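Long-range contacts in odorant-binding protein 2a (Homo sapiens, PDB 4RUN), which binds and carries small hydrophobic volatile molecules, with a preference for aldehydes and large fatty acids: residues Pro31-Pro36 with Thr52-Asp57; Trp14-Met19 with Ser35-Thr40. The protein carries 2 engineered substitutions. One frame throughout, in Å; residues are numbered along the deposited sequence.

Contact 1 (Pro31-Pro36 with Thr52-Asp57)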
loop_
_atom_site.group_PDB
_atom_site.type_symbol
_atom_site.label_atom_id
_atom_site.label_comp_id
_atom_site.label_asym_id
_atom_site.label_seq_id
_atom_site.Cartn_x
_atom_site.Cartn_y
_atom_site.Cartn_z
ATOM N N PRO A 31 7.301 -6.607 -5.058
ATOM C CA PRO A 31 7.161 -7.526 -3.949
ATOM C C PRO A 31 6.599 -8.894 -4.360
ATOM O O PRO A 31 5.558 -8.950 -4.997
ATOM C CB PRO A 31 6.166 -6.812 -3.040
ATOM C CG PRO A 31 6.337 -5.365 -3.343
ATOM C CD PRO A 31 6.658 -5.314 -4.784
ATOM N N ARG A 32 7.309 -9.972 -4.029
ATOM C CA ARG A 32 6.829 -11.326 -4.259
ATOM C C ARG A 32 5.930 -11.705 -3.120
ATOM O O ARG A 32 4.920 -12.363 -3.317
ATOM C CB ARG A 32 7.965 -12.346 -4.268
ATOM C CG ARG A 32 8.892 -12.283 -5.465
ATOM C CD ARG A 32 10.088 -13.208 -5.258
ATOM N NE ARG A 32 9.700 -14.536 -4.746
ATOM C CZ ARG A 32 10.166 -15.126 -3.633
ATOM N NH1 ARG A 32 11.069 -14.541 -2.854
ATOM N NH2 ARG A 32 9.723 -16.331 -3.286
ATOM N N LYS A 33 6.349 -11.335 -1.917
ATOM C CA LYS A 33 5.656 -11.692 -0.696
ATOM C C LYS A 33 5.527 -10.436 0.115
ATOM O O LYS A 33 6.173 -9.460 -0.179
ATOM C CB LYS A 33 6.443 -12.744 0.081
ATOM C CG LYS A 33 6.765 -13.982 -0.748
ATOM C CD LYS A 33 7.612 -14.997 0.006
ATOM C CE LYS A 33 7.401 -16.395 -0.552
ATOM N NZ LYS A 33 8.215 -17.411 0.165
ATOM N N VAL A 34 4.681 -10.462 1.132
ATOM C CA VAL A 34 4.447 -9.295 1.969
ATOM C C VAL A 34 3.823 -9.712 3.301
ATOM O O VAL A 34 2.969 -10.591 3.343
ATOM C CB VAL A 34 3.538 -8.277 1.245
ATOM C CG1 VAL A 34 2.125 -8.827 1.096
ATOM C CG2 VAL A 34 3.526 -6.946 1.987
ATOM N N SER A 35 4.268 -9.089 4.386
ATOM C CA SER A 35 3.749 -9.370 5.718
ATOM C C SER A 35 2.506 -8.535 5.978
ATOM O O SER A 35 2.150 -7.696 5.156
ATOM C CB SER A 35 4.820 -9.041 6.755
ATOM O OG SER A 35 5.050 -7.640 6.832
ATOM N N PRO A 36 1.834 -8.755 7.128
ATOM C CA PRO A 36 0.822 -7.793 7.567
ATOM C C PRO A 36 1.448 -6.445 7.885
ATOM O O PRO A 36 2.619 -6.384 8.251
ATOM C CB PRO A 36 0.254 -8.418 8.850
ATOM C CG PRO A 36 0.571 -9.867 8.746
ATOM C CD PRO A 36 1.873 -9.936 8.010
ATOM N N THR A 52 7.175 -5.996 6.205
ATOM C CA THR A 52 8.282 -6.566 5.459
ATOM C C THR A 52 7.759 -7.130 4.156
ATOM O O THR A 52 6.568 -7.415 4.031
ATOM C CB THR A 52 8.984 -7.680 6.258
ATOM O OG1 THR A 52 8.105 -8.796 6.434
ATOM C CG2 THR A 52 9.409 -7.169 7.616
ATOM N N PHE A 53 8.643 -7.278 3.184
ATOM C CA PHE A 53 8.281 -7.917 1.929
ATOM C C PHE A 53 9.510 -8.474 1.248
ATOM O O PHE A 53 10.624 -8.069 1.554
ATOM C CB PHE A 53 7.569 -6.945 1.000
ATOM C CG PHE A 53 8.407 -5.781 0.566
ATOM C CD1 PHE A 53 8.411 -4.607 1.301
ATOM C CD2 PHE A 53 9.162 -5.847 -0.591
ATOM C CE1 PHE A 53 9.165 -3.527 0.901
ATOM C CE2 PHE A 53 9.929 -4.772 -0.988
ATOM C CZ PHE A 53 9.928 -3.610 -0.241
ATOM N N MET A 54 9.301 -9.424 0.345
ATOM C CA MET A 54 10.400 -10.038 -0.377
ATOM C C MET A 54 10.468 -9.459 -1.773
ATOM O O MET A 54 9.490 -9.429 -2.488
ATOM C CB MET A 54 10.234 -11.557 -0.478
ATOM C CG MET A 54 10.250 -12.310 0.845
ATOM S SD MET A 54 11.895 -12.459 1.519
ATOM C CE MET A 54 12.746 -13.298 0.183
ATOM N N ARG A 55 11.649 -9.019 -2.146
ATOM C CA ARG A 55 11.906 -8.527 -3.469
ATOM C C ARG A 55 13.008 -9.440 -3.999
ATOM O O ARG A 55 14.177 -9.294 -3.632
ATOM C CB ARG A 55 12.335 -7.066 -3.368
ATOM C CG ARG A 55 12.395 -6.311 -4.676
ATOM C CD ARG A 55 12.912 -4.892 -4.456
ATOM N NE ARG A 55 11.855 -3.925 -4.190
ATOM C CZ ARG A 55 11.985 -2.818 -3.456
ATOM N NH1 ARG A 55 13.128 -2.522 -2.853
ATOM N NH2 ARG A 55 10.939 -2.001 -3.298
ATOM N N GLU A 56 12.612 -10.399 -4.834
ATOM C CA GLU A 56 13.474 -11.512 -5.261
ATOM C C GLU A 56 13.818 -12.352 -4.033
ATOM O O GLU A 56 12.920 -12.713 -3.290
ATOM C CB GLU A 56 14.697 -11.002 -6.024
ATOM C CG GLU A 56 14.311 -10.219 -7.267
ATOM C CD GLU A 56 15.392 -9.272 -7.751
ATOM O OE1 GLU A 56 15.845 -8.485 -6.901
ATOM O OE2 GLU A 56 15.778 -9.302 -8.955
ATOM N N ASP A 57 15.090 -12.641 -3.789
ATOM C CA ASP A 57 15.483 -13.390 -2.592
ATOM C C ASP A 57 15.736 -12.491 -1.375
ATOM O O ASP A 57 16.154 -12.977 -0.330
ATOM C CB ASP A 57 16.725 -14.260 -2.884
ATOM C CG ASP A 57 16.366 -15.646 -3.427
ATOM O OD1 ASP A 57 15.167 -15.917 -3.659
ATOM O OD2 ASP A 57 17.285 -16.476 -3.614
#
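Arg-32 slants across Met-54 and finishes on the turn beyond it. Its CB sits 3.7 Å from Met-54 O, the same oxygen that takes the Arg-32 backbone N-H. CG is already further off, and CD comes down beside Glu-56, near its CA and O. A bend there (chi3 45°) turns NE aside from an otherwise extended chain, and NH1 donates to Glu-56 O at 2.6 Å. Met-54 CE comes up at the edge of the guanidinium, near its plane, while Asp-57 OD1 lies well out of that plane and can act only as a nearby opposite charge. The two segments are the open end of an antiparallel hairpin in the lipocalin barrel, with Val-34 and Phe-53 as a non-hydrogen-bonded pair. On their face, Pro-31 CG approaches Phe-53 CD2 at 4.0 Å. Lys-33 and Met-54 lie side by side on the other face. Ser-35 N donates to Thr-52 O, 2.9 Å away. Ser-35 OG accepts Thr-52 N at 2.8 Å, held between backbone N and carbonyl carbon (chi1 69°). An alanine here would probably leave that N-H without its acceptor.

Contact 2 (Trp14-Met19 with Ser35-Thr40)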
loop_
_atom_site.group_PDB
_atom_site.type_symbol
_atom_site.label_atom_id
_atom_site.label_comp_id
_atom_site.label_asym_id
_atom_site.label_seq_id
_atom_site.Cartn_x
_atom_site.Cartn_y
_atom_site.Cartn_z
ATOM N N TRP A 14 -3.254 -4.439 9.048
ATOM C CA TRP A 14 -3.843 -4.434 7.714
ATOM C C TRP A 14 -3.147 -5.468 6.845
ATOM O O TRP A 14 -1.997 -5.817 7.066
ATOM C CB TRP A 14 -3.680 -3.087 7.035
ATOM C CG TRP A 14 -4.436 -1.977 7.631
ATOM C CD1 TRP A 14 -4.039 -1.177 8.654
ATOM C CD2 TRP A 14 -5.703 -1.488 7.209
ATOM N NE1 TRP A 14 -4.984 -0.222 8.905
ATOM C CE2 TRP A 14 -6.021 -0.391 8.032
ATOM C CE3 TRP A 14 -6.609 -1.873 6.221
ATOM C CZ2 TRP A 14 -7.209 0.328 7.900
ATOM C CZ3 TRP A 14 -7.790 -1.159 6.093
ATOM C CH2 TRP A 14 -8.075 -0.071 6.928
ATOM N N TYR A 15 -3.864 -5.939 5.844
ATOM C CA TYR A 15 -3.359 -6.937 4.944
ATOM C C TYR A 15 -3.388 -6.366 3.538
ATOM O O TYR A 15 -4.412 -5.822 3.108
ATOM C CB TYR A 15 -4.220 -8.193 5.014
ATOM C CG TYR A 15 -4.135 -8.910 6.332
ATOM C CD1 TYR A 15 -3.140 -9.857 6.560
ATOM C CD2 TYR A 15 -5.037 -8.636 7.364
ATOM C CE1 TYR A 15 -3.041 -10.510 7.775
ATOM C CE2 TYR A 15 -4.953 -9.291 8.585
ATOM C CZ TYR A 15 -3.949 -10.227 8.785
ATOM O OH TYR A 15 -3.832 -10.885 9.991
ATOM N N VAL A 16 -2.265 -6.497 2.833
ATOM C CA VAL A 16 -2.131 -6.051 1.450
ATOM C C VAL A 16 -2.527 -7.189 0.520
ATOM O O VAL A 16 -1.846 -8.207 0.453
ATOM C CB VAL A 16 -0.685 -5.653 1.141
ATOM C CG1 VAL A 16 -0.577 -5.195 -0.298
ATOM C CG2 VAL A 16 -0.182 -4.585 2.118
ATOM N N LYS A 17 -3.623 -7.010 -0.205
ATOM C CA LYS A 17 -4.235 -8.097 -0.973
ATOM C C LYS A 17 -3.935 -8.005 -2.456
ATOM O O LYS A 17 -3.915 -9.003 -3.161
ATOM C CB LYS A 17 -5.741 -8.065 -0.759
ATOM C CG LYS A 17 -6.144 -8.094 0.707
ATOM C CD LYS A 17 -7.634 -7.911 0.867
ATOM C CE LYS A 17 -8.051 -8.299 2.265
ATOM N NZ LYS A 17 -9.497 -8.079 2.526
ATOM N N ALA A 18 -3.709 -6.797 -2.938
ATOM C CA ALA A 18 -3.341 -6.611 -4.324
ATOM C C ALA A 18 -2.547 -5.351 -4.420
ATOM O O ALA A 18 -2.599 -4.514 -3.521
ATOM C CB ALA A 18 -4.572 -6.520 -5.200
ATOM N N MET A 19 -1.818 -5.222 -5.519
ATOM C CA MET A 19 -0.871 -4.147 -5.706
ATOM C C MET A 19 -0.857 -3.738 -7.187
ATOM O O MET A 19 -1.068 -4.580 -8.057
ATOM C CB MET A 19 0.462 -4.663 -5.220
ATOM C CG MET A 19 1.576 -3.653 -5.158
ATOM S SD MET A 19 2.791 -4.137 -3.899
ATOM C CE MET A 19 3.865 -2.704 -4.105
ATOM N N SER A 35 4.268 -9.089 4.386
ATOM C CA SER A 35 3.749 -9.370 5.718
ATOM C C SER A 35 2.506 -8.535 5.978
ATOM O O SER A 35 2.150 -7.696 5.156
ATOM C CB SER A 35 4.820 -9.041 6.755
ATOM O OG SER A 35 5.050 -7.640 6.832
ATOM N N PRO A 36 1.834 -8.755 7.128
ATOM C CA PRO A 36 0.822 -7.793 7.567
ATOM C C PRO A 36 1.448 -6.445 7.885
ATOM O O PRO A 36 2.619 -6.384 8.251
ATOM C CB PRO A 36 0.254 -8.418 8.850
ATOM C CG PRO A 36 0.571 -9.867 8.746
ATOM C CD PRO A 36 1.873 -9.936 8.010
ATOM N N VAL A 37 0.665 -5.385 7.739
ATOM C CA VAL A 37 1.117 -4.048 8.043
ATOM C C VAL A 37 0.585 -3.636 9.408
ATOM O O VAL A 37 -0.624 -3.615 9.626
ATOM C CB VAL A 37 0.610 -3.054 6.985
ATOM C CG1 VAL A 37 1.184 -1.664 7.244
ATOM C CG2 VAL A 37 0.962 -3.540 5.580
ATOM N N LYS A 38 1.488 -3.325 10.332
ATOM C CA LYS A 38 1.091 -2.848 11.652
ATOM C C LYS A 38 1.213 -1.344 11.698
ATOM O O LYS A 38 2.301 -0.800 11.541
ATOM C CB LYS A 38 1.924 -3.513 12.751
ATOM C CG LYS A 38 1.694 -5.020 12.799
ATOM C CD LYS A 38 1.976 -5.637 14.162
ATOM C CE LYS A 38 1.520 -7.094 14.201
ATOM N NZ LYS A 38 1.616 -7.681 15.568
ATOM N N VAL A 39 0.073 -0.682 11.886
ATOM C CA VAL A 39 -0.006 0.768 11.943
ATOM C C VAL A 39 -0.223 1.194 13.396
ATOM O O VAL A 39 -1.181 0.759 14.032
ATOM C CB VAL A 39 -1.158 1.278 11.048
ATOM C CG1 VAL A 39 -1.231 2.800 11.052
ATOM C CG2 VAL A 39 -0.980 0.768 9.625
ATOM N N THR A 40 0.662 2.046 13.908
ATOM C CA THR A 40 0.576 2.543 15.280
ATOM C C THR A 40 0.572 4.069 15.281
ATOM O O THR A 40 1.265 4.686 14.476
ATOM C CB THR A 40 1.759 2.044 16.130
ATOM O OG1 THR A 40 2.991 2.325 15.459
ATOM C CG2 THR A 40 1.664 0.554 16.358
#
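The indole of Trp-14 brings its CD1 corner to Val-39 CG2 at 3.8 Å, with NE1 somewhat further from the same methyl. The methyl comes in obliquely, while Val-37 O sits at the ring's edge near its plane. Indole NE1 spends its hydrogen bond on Ile-10 O. Trp-14 is the tryptophan of the Gly-X-Trp signature at the start of the first lipocalin strand, and it pairs with Val-37 as an antiparallel hydrogen-bonded pair: each backbone N donates to the other's O, both at 2.8 Å. Beside this pair Val-16 CG2 touches Val-37 CG2, 3.8 Å apart. In Val-37, CG1 is anti to the backbone N (chi1 -175°), which leaves CG2 anti to the carbonyl carbon, and both touching methyls are on the same side of the sheet as the indole. The other side carries a smaller contact, where Tyr-15 CE1 meets Pro-36 CG at 3.8 Å and CB just beyond. Trp-14/Val-37 is the one bridge between these segments; the strand axes come within 6.3 Å and their N-to-C directions make 139°, a strongly twisted antiparallel pair. Val-16 O takes a hydrogen bond from Gln-147 NE2 of strand 146-147. On its other flank, strand 12-21 bonds to strand 106-115 through Tyr-15 and Gly-115. Arg-116 makes a cation-pi contact with the indole and Tyr-95 meets it nearly perpendicular, while further along Ala-18 packs on helix 122-134 and strand 33-41 continues to strand 47-55.

In the fold
Contacts 1 and 2 are consecutive joints of one curved sheet: strand 33-41 pairs with 47-55 in the first and with 12-21 in the second, and Ser-35 and Pro-36 belong to both. Their centres lie about 11 Å apart. They also touch directly, Pro-31 CG against Met-19 CE at 3.7 Å. Contact 2 is the deeper, about 7 Å from the centre of the chain, against about 13 Å for contact 1. A citrate, probably from the crystallisation liquor, sits about 5 Å from the Phe-53 side chain and accepts a hydrogen bond from Arg-55 NH2. Near contact 1, the Cys-59–Cys-151 disulfide ties the C-terminal segment to the barrel, and Met-54 packs on both cysteines.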